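Local coordinates for protein putative trimethylamine methyltransferase (Rhizobium meliloti, PDB 4YYC) that probably acts as a methyltransferase of the trimethylamine methyltransferase family, at residues L241-A246 with A269-P274; V313-F318 with L352-G357. One frame throughout, in Å; residues are numbered along the deposited sequence.

Interactions 1 and 2 lie in series along the chain and side by side in one sheet, where their strands run parallel, their centres about 8 Å apart. Strand 269-277 of interaction 1 borders strand 313-322 of interaction 2, joined by backbone bonds such as C270 O to L314 N and V272 O to G316 N, each pair 2.8 Å apart. Strands and helices alternate here as in a beta/alpha (TIM) barrel. N245 of interaction 1 and R355 of interaction 2 point their ends into the same interior region, where each hydrogen-bonds an unidentified bound ligand, probably from the crystallisation liquor; the site is consistent with a polar pocket. A weak bond between S273 OG and R355 NH1 ties the two contacts there.

Interaction 1 (L241-A246 with A269-P274); sequences LNLINA and ACVVSP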
loop_
_atom_site.group_PDB
_atom_site.type_symbol
_atom_site.label_atom_id
_atom_site.label_comp_id
_atom_site.label_asym_id
_atom_site.label_seq_id
_atom_site.Cartn_x
_atom_site.Cartn_y
_atom_site.Cartn_z
ATOM N N LEU A 241 -19.654 3.036 19.483
ATOM C CA LEU A 241 -19.660 1.892 18.564
ATOM C C LEU A 241 -19.211 0.683 19.354
ATOM O O LEU A 241 -18.316 0.787 20.196
ATOM C CB LEU A 241 -18.701 2.100 17.367
ATOM C CG LEU A 241 -19.400 2.655 16.131
ATOM C CD1 LEU A 241 -20.026 4.023 16.375
ATOM C CD2 LEU A 241 -18.425 2.780 14.964
ATOM N N ASN A 242 -19.804 -0.475 19.066
ATOM C CA ASN A 242 -19.656 -1.653 19.904
ATOM C C ASN A 242 -19.419 -2.860 19.060
ATOM O O ASN A 242 -20.163 -3.095 18.121
ATOM C CB ASN A 242 -20.877 -1.778 20.804
ATOM C CG ASN A 242 -21.085 -0.529 21.616
ATOM O OD1 ASN A 242 -20.296 -0.284 22.517
ATOM N ND2 ASN A 242 -22.037 0.316 21.234
ATOM N N LEU A 243 -18.354 -3.601 19.321
ATOM C CA LEU A 243 -17.958 -4.691 18.453
ATOM C C LEU A 243 -18.785 -5.935 18.702
ATOM O O LEU A 243 -18.702 -6.523 19.765
ATOM C CB LEU A 243 -16.474 -4.979 18.630
ATOM C CG LEU A 243 -15.872 -6.028 17.716
ATOM C CD1 LEU A 243 -15.981 -5.655 16.268
ATOM C CD2 LEU A 243 -14.388 -6.135 18.094
ATOM N N ILE A 244 -19.552 -6.347 17.698
ATOM C CA ILE A 244 -20.439 -7.514 17.781
ATOM C C ILE A 244 -19.909 -8.553 16.784
ATOM O O ILE A 244 -20.238 -8.505 15.580
ATOM C CB ILE A 244 -21.921 -7.143 17.493
ATOM C CG1 ILE A 244 -22.389 -5.996 18.419
ATOM C CG2 ILE A 244 -22.795 -8.407 17.583
ATOM C CD1 ILE A 244 -22.380 -6.327 19.904
ATOM N N ASN A 245 -19.032 -9.437 17.234
ATOM C CA ASN A 245 -18.509 -10.446 16.354
ATOM C C ASN A 245 -19.488 -11.587 16.104
ATOM O O ASN A 245 -20.276 -11.943 16.986
ATOM C CB ASN A 245 -17.221 -11.025 16.893
ATOM C CG ASN A 245 -16.072 -10.031 16.870
ATOM O OD1 ASN A 245 -15.599 -9.609 17.928
ATOM N ND2 ASN A 245 -15.596 -9.676 15.685
ATOM N N ALA A 246 -19.456 -12.138 14.898
ATOM C CA ALA A 246 -19.975 -13.459 14.632
ATOM C C ALA A 246 -18.898 -14.448 15.007
ATOM O O ALA A 246 -17.689 -14.173 14.842
ATOM C CB ALA A 246 -20.341 -13.654 13.179
ATOM N N ALA A 269 -24.422 1.992 18.458
ATOM C CA ALA A 269 -24.118 1.313 17.212
ATOM C C ALA A 269 -23.458 -0.040 17.442
ATOM O O ALA A 269 -22.573 -0.186 18.293
ATOM C CB ALA A 269 -23.226 2.178 16.322
ATOM N N CYS A 270 -23.840 -0.990 16.609
ATOM C CA CYS A 270 -23.276 -2.321 16.596
ATOM C C CYS A 270 -22.416 -2.492 15.336
ATOM O O CYS A 270 -22.916 -2.217 14.217
ATOM C CB CYS A 270 -24.384 -3.362 16.564
ATOM S SG CYS A 270 -25.246 -3.493 18.146
ATOM N N VAL A 271 -21.157 -2.909 15.512
ATOM C CA VAL A 271 -20.271 -3.187 14.386
ATOM C C VAL A 271 -20.309 -4.686 14.174
ATOM O O VAL A 271 -19.590 -5.432 14.852
ATOM C CB VAL A 271 -18.813 -2.694 14.650
ATOM C CG1 VAL A 271 -17.970 -2.860 13.375
ATOM C CG2 VAL A 271 -18.797 -1.274 15.195
ATOM N N VAL A 272 -21.162 -5.151 13.259
ATOM C CA VAL A 272 -21.395 -6.597 13.086
ATOM C C VAL A 272 -20.290 -7.192 12.232
ATOM O O VAL A 272 -20.204 -6.919 11.026
ATOM C CB VAL A 272 -22.803 -6.879 12.467
ATOM C CG1 VAL A 272 -22.959 -8.378 12.202
ATOM C CG2 VAL A 272 -23.867 -6.400 13.407
ATOM N N SER A 273 -19.464 -8.034 12.830
ATOM C CA SER A 273 -18.177 -8.362 12.244
ATOM C C SER A 273 -17.900 -9.863 12.242
ATOM O O SER A 273 -17.504 -10.448 13.258
ATOM C CB SER A 273 -17.034 -7.646 13.023
ATOM O OG SER A 273 -17.213 -6.227 12.980
ATOM N N PRO A 274 -18.068 -10.516 11.090
ATOM C CA PRO A 274 -17.470 -11.820 10.890
ATOM C C PRO A 274 -16.005 -11.798 11.321
ATOM O O PRO A 274 -15.314 -10.792 11.110
ATOM C CB PRO A 274 -17.623 -12.019 9.376
ATOM C CG PRO A 274 -18.894 -11.291 9.066
ATOM C CD PRO A 274 -18.863 -10.074 9.921
#
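Strands 241-245 and 269-273 run parallel with their axes 4.6 Å apart at closest approach and 32° between their directions, pairing L241 with A269 through to N245 with S273. V271 N gives a nearly straight bond to N242 O at 2.8 Å. The carbonyl of V271 is held from opposite faces, by I244 N at 3.0 Å and by the hydroxyl S273 OG of its own strand at 3.1 Å. S273 O is likewise gripped on both faces, by A246 N and by the side-chain amide N245 ND2 at 3.2 Å, whose acceptor lies in the amide plane. With N242 CG beside its own backbone N (chi1 -56°), N242 ND2 bonds A269 O at 3.0 Å and also T240 OG1. Carbon packing fills in between: L241 CD1 meets A269 CB at 3.7 Å, and L241 crosses V271 obliquely. L243 CD1 touches the hydroxyl oxygen S273 OG at 3.6 Å. I244 CG1 lies against both CB and SG of C270. I244, N242 and C270 turn to helix 254-265, and C270 also to T304 of helix 286-307. On the other face L241 and A269 meet strand 116-119, while N245 bonds the unknown ligand; beyond strand 269-277 follows strand 313-322.

Interaction 2 (V313-F318 with L352-G357); sequences VLFGTF and LPFRTG
L352 opens the contact by packing its CB on F315 CB at 4.0 Å and its CD2 on V313 CG1. P353 crosses L314 at about a right angle, and its carbonyl takes F315 N at 2.8 Å, nearly along the C=O axis. F354 turns the edge of its ring to the face of F315 in an offset edge-to-face pair, centroids 5.8 Å apart and planes at 66°; A347 of helix 334-350 touches both side chains. R355 N bonds F315 O at 2.9 Å. The R355 side chain bends at chi2 (-96°), setting CD 4.0 Å from G316 CA; a CB on G316 would lie tight against R355 CD. T317 O lies over one face of the guanidinium, and NH2 comes to the edge of the F318 ring, 4.1 Å from CD1. NH2 also bonds the unknown ligand, and NH1 weakly bonds S273 OG. An alanine in place of R355 would probably open a gap beside F318 and T317 O and cost the ligand its bond to NH2. T356 lies alongside T317, its OG1 bonded to S340, and at G357 a water weakly bridges N to T317 O. The F315-F354 pair faces helix 334-350, while the buried guanidinium, bonded to the unidentified ligand, is consistent with a polar site there.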
loop_
_atom_site.group_PDB
_atom_site.type_symbol
_atom_site.label_atom_id
_atom_site.label_comp_id
_atom_site.label_asym_id
_atom_site.label_seq_id
_atom_site.Cartn_x
_atom_site.Cartn_y
_atom_site.Cartn_z
ATOM N N VAL A 313 -26.056 0.489 12.707
ATOM C CA VAL A 313 -25.374 -0.784 12.558
ATOM C C VAL A 313 -24.392 -0.721 11.372
ATOM O O VAL A 313 -24.707 -0.155 10.324
ATOM C CB VAL A 313 -26.371 -1.975 12.411
ATOM C CG1 VAL A 313 -27.301 -1.840 11.242
ATOM C CG2 VAL A 313 -25.630 -3.324 12.337
ATOM N N LEU A 314 -23.207 -1.298 11.555
ATOM C CA LEU A 314 -22.189 -1.335 10.526
ATOM C C LEU A 314 -21.992 -2.748 9.979
ATOM O O LEU A 314 -22.107 -3.733 10.726
ATOM C CB LEU A 314 -20.822 -0.846 11.056
ATOM C CG LEU A 314 -20.705 0.626 11.413
ATOM C CD1 LEU A 314 -21.374 0.955 12.724
ATOM C CD2 LEU A 314 -19.244 1.038 11.383
ATOM N N PHE A 315 -21.643 -2.826 8.694
ATOM C CA PHE A 315 -21.141 -4.024 8.051
ATOM C C PHE A 315 -19.638 -4.080 8.376
ATOM O O PHE A 315 -18.852 -3.272 7.846
ATOM C CB PHE A 315 -21.389 -3.850 6.532
ATOM C CG PHE A 315 -21.048 -5.021 5.638
ATOM C CD1 PHE A 315 -19.841 -5.662 5.686
ATOM C CD2 PHE A 315 -21.930 -5.411 4.658
ATOM C CE1 PHE A 315 -19.546 -6.680 4.824
ATOM C CE2 PHE A 315 -21.636 -6.401 3.748
ATOM C CZ PHE A 315 -20.444 -7.057 3.841
ATOM N N GLY A 316 -19.256 -5.029 9.218
ATOM C CA GLY A 316 -17.850 -5.223 9.608
ATOM C C GLY A 316 -17.281 -6.434 8.942
ATOM O O GLY A 316 -18.015 -7.277 8.425
ATOM N N THR A 317 -15.970 -6.517 8.882
ATOM C CA THR A 317 -15.292 -7.700 8.417
ATOM C C THR A 317 -13.906 -7.680 9.132
ATOM O O THR A 317 -13.178 -6.713 8.978
ATOM C CB THR A 317 -15.116 -7.654 6.879
ATOM O OG1 THR A 317 -16.378 -7.896 6.222
ATOM C CG2 THR A 317 -14.151 -8.686 6.383
ATOM N N PHE A 318 -13.539 -8.778 9.790
ATOM C CA PHE A 318 -12.145 -9.058 10.088
ATOM C C PHE A 318 -11.803 -10.245 9.207
ATOM O O PHE A 318 -12.431 -11.317 9.359
ATOM C CB PHE A 318 -11.905 -9.399 11.542
ATOM C CG PHE A 318 -10.506 -9.795 11.806
ATOM C CD1 PHE A 318 -9.564 -8.850 12.092
ATOM C CD2 PHE A 318 -10.115 -11.132 11.695
ATOM C CE1 PHE A 318 -8.235 -9.217 12.290
ATOM C CE2 PHE A 318 -8.791 -11.498 11.916
ATOM C CZ PHE A 318 -7.864 -10.530 12.200
ATOM N N LEU A 352 -24.977 0.094 4.425
ATOM C CA LEU A 352 -24.452 0.202 5.779
ATOM C C LEU A 352 -23.042 0.741 5.767
ATOM O O LEU A 352 -22.233 0.378 4.891
ATOM C CB LEU A 352 -24.418 -1.169 6.479
ATOM C CG LEU A 352 -25.765 -1.903 6.590
ATOM C CD1 LEU A 352 -25.562 -3.233 7.294
ATOM C CD2 LEU A 352 -26.809 -1.050 7.247
ATOM N N PRO A 353 -22.708 1.593 6.753
ATOM C CA PRO A 353 -21.289 1.935 6.900
ATOM C C PRO A 353 -20.410 0.693 7.106
ATOM O O PRO A 353 -20.863 -0.296 7.655
ATOM C CB PRO A 353 -21.262 2.840 8.145
ATOM C CG PRO A 353 -22.656 3.262 8.347
ATOM C CD PRO A 353 -23.526 2.141 7.846
ATOM N N PHE A 354 -19.172 0.760 6.626
ATOM C CA PHE A 354 -18.306 -0.397 6.467
ATOM C C PHE A 354 -17.077 -0.269 7.389
ATOM O O PHE A 354 -16.464 0.790 7.478
ATOM C CB PHE A 354 -17.872 -0.463 4.985
ATOM C CG PHE A 354 -16.967 -1.586 4.683
ATOM C CD1 PHE A 354 -17.357 -2.883 4.892
ATOM C CD2 PHE A 354 -15.709 -1.334 4.176
ATOM C CE1 PHE A 354 -16.497 -3.942 4.619
ATOM C CE2 PHE A 354 -14.839 -2.366 3.905
ATOM C CZ PHE A 354 -15.244 -3.685 4.103
ATOM N N ARG A 355 -16.720 -1.388 8.020
ATOM C CA ARG A 355 -15.516 -1.519 8.840
ATOM C C ARG A 355 -14.727 -2.716 8.343
ATOM O O ARG A 355 -15.271 -3.778 8.093
ATOM C CB ARG A 355 -15.880 -1.764 10.322
ATOM C CG ARG A 355 -14.727 -2.191 11.238
ATOM C CD ARG A 355 -14.658 -3.693 11.408
ATOM N NE ARG A 355 -13.353 -4.151 11.837
ATOM C CZ ARG A 355 -13.127 -5.226 12.581
ATOM N NH1 ARG A 355 -14.100 -5.923 13.150
ATOM N NH2 ARG A 355 -11.877 -5.587 12.806
ATOM N N THR A 356 -13.428 -2.524 8.161
ATOM C CA THR A 356 -12.480 -3.591 7.825
ATOM C C THR A 356 -11.065 -3.025 8.002
ATOM O O THR A 356 -10.876 -1.878 8.341
ATOM C CB THR A 356 -12.619 -4.159 6.371
ATOM O OG1 THR A 356 -11.972 -5.452 6.294
ATOM C CG2 THR A 356 -11.998 -3.253 5.331
ATOM N N GLY A 357 -10.088 -3.879 7.807
ATOM C CA GLY A 357 -8.706 -3.425 7.662
ATOM C C GLY A 357 -8.033 -2.916 8.890
ATOM O O GLY A 357 -8.278 -3.398 10.014
HETATM O O HOH W 1 -9.956 -7.277 8.425
#